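Local atomic coordinates of beta-glucanase (Podospora anserina, PDB entry 4LE4), a protein that is a fungal beta-glucanase of glycoside hydrolase family 131, probably hydrolysing beta-linked glucans, here in complex with cellotriose. Residues D11-S14 with S15-N19; P53-T56 with G57-Q60. All coordinates share one frame; numbering follows the deposited sequence.

Contact 1: D11-S14 with S15-N19; sequences DMTS and SADLN
Asp17, in the first turn of the 3-10 segment 15-19, reaches back with its carboxylate to the backbone of Met12 and Thr13, within the loop between strands 2-6 and 30-34. Its CG lies beside its own backbone N (chi1 -65°), which brings OD2 to the Thr13 amide; Thr13 N donates to Asp17 OD2 at 2.8 Å, nearly in line with the C-O bond of the carboxylate. Ser14 answers with two acceptors. Its carbonyl receives the amide three residues on, Asp17 N to Ser14 O being 3.1 Å, as at the start of a 3-10 turn. Its hydroxyl closes an ST turn, since Ala16 N donates to Ser14 OG over 3.2 Å. One water joins the two polar side chains, lying 2.7 Å from Ser14 OG and donating to Asp17 OD1 at 3.2 Å.

The apolar contacts are made by Met12. It runs past Asp17 in the opposite direction, CG 3.7 Å from Asp17 CB, and its CE meets Leu18 CD2 at 3.9 Å, the two side chains crossing at about a right angle. Leu18 also packs on Tyr30 and Tyr32 of strand 30-34.

With an alanine at position 17 the Thr13 amide is likely to lose its acceptor, and the bridging water one of its anchors. Ser14 thus takes up two leading amides of the turn, and the Asp17 carboxylate, with Lys20 as a long, weak ion-pair partner, probably sits favourably near this amide-rich end.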
# COMPACT_ATOMS: atom_id res chain seq x y z
N ASP A 11 -16.55 7.34 -0.18
CA ASP A 11 -17.82 7.33 -0.89
C ASP A 11 -18.34 5.91 -1.14
O ASP A 11 -19.33 5.73 -1.85
CB ASP A 11 -17.71 8.10 -2.21
CG ASP A 11 -17.73 9.61 -2.01
OD1 ASP A 11 -17.80 10.07 -0.86
OD2 ASP A 11 -17.67 10.35 -3.03
N MET A 12 -17.69 4.91 -0.56
CA MET A 12 -18.14 3.53 -0.71
C MET A 12 -18.81 3.07 0.55
O MET A 12 -18.39 3.41 1.66
CB MET A 12 -16.99 2.57 -0.96
CG MET A 12 -16.42 2.66 -2.33
SD MET A 12 -15.18 1.36 -2.49
CE MET A 12 -14.14 2.15 -3.68
N THR A 13 -19.84 2.25 0.39
CA THR A 13 -20.51 1.70 1.54
C THR A 13 -19.82 0.42 2.00
O THR A 13 -19.65 0.19 3.19
CB THR A 13 -21.97 1.45 1.19
OG1 THR A 13 -22.58 2.72 0.97
CG2 THR A 13 -22.70 0.69 2.32
N SER A 14 -19.37 -0.37 1.03
CA SER A 14 -18.72 -1.65 1.31
C SER A 14 -17.78 -1.97 0.14
O SER A 14 -17.82 -1.29 -0.88
CB SER A 14 -19.77 -2.75 1.45
OG SER A 14 -20.21 -3.20 0.17
N SER A 15 -16.96 -3.01 0.26
CA SER A 15 -16.04 -3.36 -0.81
C SER A 15 -16.73 -3.86 -2.08
O SER A 15 -16.10 -3.97 -3.13
CB SER A 15 -15.04 -4.41 -0.32
OG SER A 15 -15.71 -5.60 0.07
N ALA A 16 -18.03 -4.16 -1.97
CA ALA A 16 -18.83 -4.59 -3.12
C ALA A 16 -18.83 -3.50 -4.17
O ALA A 16 -19.00 -3.77 -5.35
CB ALA A 16 -20.29 -4.89 -2.70
N ASP A 17 -18.62 -2.25 -3.75
CA ASP A 17 -18.62 -1.17 -4.71
C ASP A 17 -17.45 -1.26 -5.69
O ASP A 17 -17.47 -0.61 -6.73
CB ASP A 17 -18.62 0.18 -3.98
CG ASP A 17 -19.91 0.41 -3.16
OD1 ASP A 17 -20.93 -0.19 -3.54
OD2 ASP A 17 -19.91 1.17 -2.16
N LEU A 18 -16.45 -2.08 -5.36
CA LEU A 18 -15.31 -2.25 -6.24
C LEU A 18 -15.75 -2.97 -7.49
O LEU A 18 -15.12 -2.80 -8.53
CB LEU A 18 -14.19 -3.06 -5.56
CG LEU A 18 -13.43 -2.30 -4.47
CD1 LEU A 18 -12.49 -3.29 -3.76
CD2 LEU A 18 -12.66 -1.14 -5.06
N ASN A 19 -16.81 -3.77 -7.38
CA ASN A 19 -17.32 -4.51 -8.52
C ASN A 19 -17.94 -3.59 -9.57
O ASN A 19 -18.23 -4.04 -10.69
CB ASN A 19 -18.37 -5.52 -8.09
CG ASN A 19 -17.77 -6.73 -7.38
OD1 ASN A 19 -18.40 -7.29 -6.47
ND2 ASN A 19 -16.58 -7.14 -7.80
O HOH W 1 -22.04 -1.53 -0.86

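Contact 2: P53-T56 with G57-Q60; sequences PADT and GSRQ
Asp55 grips the two residues that complete its turn, one with each carboxylate oxygen. Gly57 N donates to Asp55 OD1 at 2.8 Å, approaching on the anti side and 31° out of the carboxylate plane, which makes an Asx turn. The hydroxyl of Ser58 gives its proton to the other oxygen, OG to Asp55 OD2 being 2.7 Å, and comes from above that plane, 52° out of it. With CG of Asp55 trans to its backbone N (chi1 -176°), the carboxylate folds over the turn and can serve both.

The backbone frames this grip in the loop between strands 44-47 and 61-66. Residues 55 to 58 form a type I beta turn, closed by a weak bond of 3.3 Å from Ser58 N to Asp55 O, and Asp55 itself is the centre of an inverse gamma turn, with a weak bond from Thr56 N to Ala54 O.

Further out, Lys51 NZ bonds both Asp55 O and Ser58 O, two acceptors only 3.3 Å apart. Ser58 OG has a second, weak partner in Gly228 N of strand 222-233, and Thr56 OG1 bonds Gln245.

The buried carboxylate thus has a partner on each oxygen, and the lysine would be expected to ease the mutual repulsion of the two carbonyl oxygens.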
# COMPACT_ATOMS: atom_id res chain seq x y z
N PRO A 53 -6.99 4.42 13.96
CA PRO A 53 -7.99 5.21 14.68
C PRO A 53 -7.75 6.72 14.71
O PRO A 53 -8.69 7.49 14.88
CB PRO A 53 -7.97 4.62 16.09
CG PRO A 53 -7.44 3.22 15.89
CD PRO A 53 -6.34 3.46 14.86
N ALA A 54 -6.50 7.14 14.55
CA ALA A 54 -6.15 8.56 14.59
C ALA A 54 -6.50 9.27 13.29
O ALA A 54 -6.56 10.50 13.23
CB ALA A 54 -4.65 8.71 14.88
N ASP A 55 -6.69 8.50 12.24
CA ASP A 55 -7.03 9.06 10.93
C ASP A 55 -8.51 9.35 10.82
O ASP A 55 -9.29 8.54 10.32
CB ASP A 55 -6.67 8.08 9.80
CG ASP A 55 -6.92 8.67 8.42
OD1 ASP A 55 -7.45 9.80 8.30
OD2 ASP A 55 -6.58 7.99 7.43
N THR A 56 -8.90 10.55 11.23
CA THR A 56 -10.30 10.93 11.17
C THR A 56 -10.71 11.30 9.76
O THR A 56 -11.89 11.58 9.48
CB THR A 56 -10.59 12.10 12.15
OG1 THR A 56 -9.79 13.22 11.79
CG2 THR A 56 -10.26 11.69 13.55
N GLY A 57 -9.74 11.28 8.85
CA GLY A 57 -10.02 11.60 7.47
C GLY A 57 -10.51 10.38 6.68
O GLY A 57 -11.04 10.53 5.57
N SER A 58 -10.38 9.19 7.26
CA SER A 58 -10.82 7.95 6.61
C SER A 58 -11.96 7.37 7.43
O SER A 58 -11.81 7.18 8.63
CB SER A 58 -9.68 6.92 6.59
OG SER A 58 -8.62 7.34 5.75
N ARG A 59 -13.11 7.11 6.81
CA ARG A 59 -14.23 6.56 7.58
C ARG A 59 -14.05 5.07 7.86
O ARG A 59 -14.33 4.58 8.96
CB ARG A 59 -15.55 6.78 6.82
CG ARG A 59 -16.75 6.19 7.56
CD ARG A 59 -18.04 6.69 6.93
NE ARG A 59 -18.08 6.52 5.48
CZ ARG A 59 -18.39 5.40 4.84
NH1 ARG A 59 -18.70 4.28 5.50
NH2 ARG A 59 -18.45 5.41 3.52
N GLN A 60 -13.56 4.34 6.87
CA GLN A 60 -13.36 2.92 7.02
C GLN A 60 -11.96 2.56 6.50
O GLN A 60 -11.43 3.25 5.66
CB GLN A 60 -14.37 2.16 6.19
CG GLN A 60 -15.82 2.26 6.64
CD GLN A 60 -16.68 1.26 5.94
OE1 GLN A 60 -17.12 1.46 4.79
NE2 GLN A 60 -16.91 0.14 6.61

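Contacts 1 and 2 follow one another along the chain, in the loops after strand 2-6 and after strand 44-47, and their centres lie about 17 Å apart. Their edges nevertheless meet: Arg59 NH2 reaches Met12 O at 2.7 Å, a probable hydrogen bond, so the long side chain that leaves contact 2 spans to the backbone beside the Asp17 grip. Gln60 OE1 packs against Thr13 O at 3.3 Å. Asn10, the residue just before contact 1, bonds Gly57 O and Arg59 N, tying the two loops a second time. Both contacts lie in loops between strands of the GH131 catalytic domain.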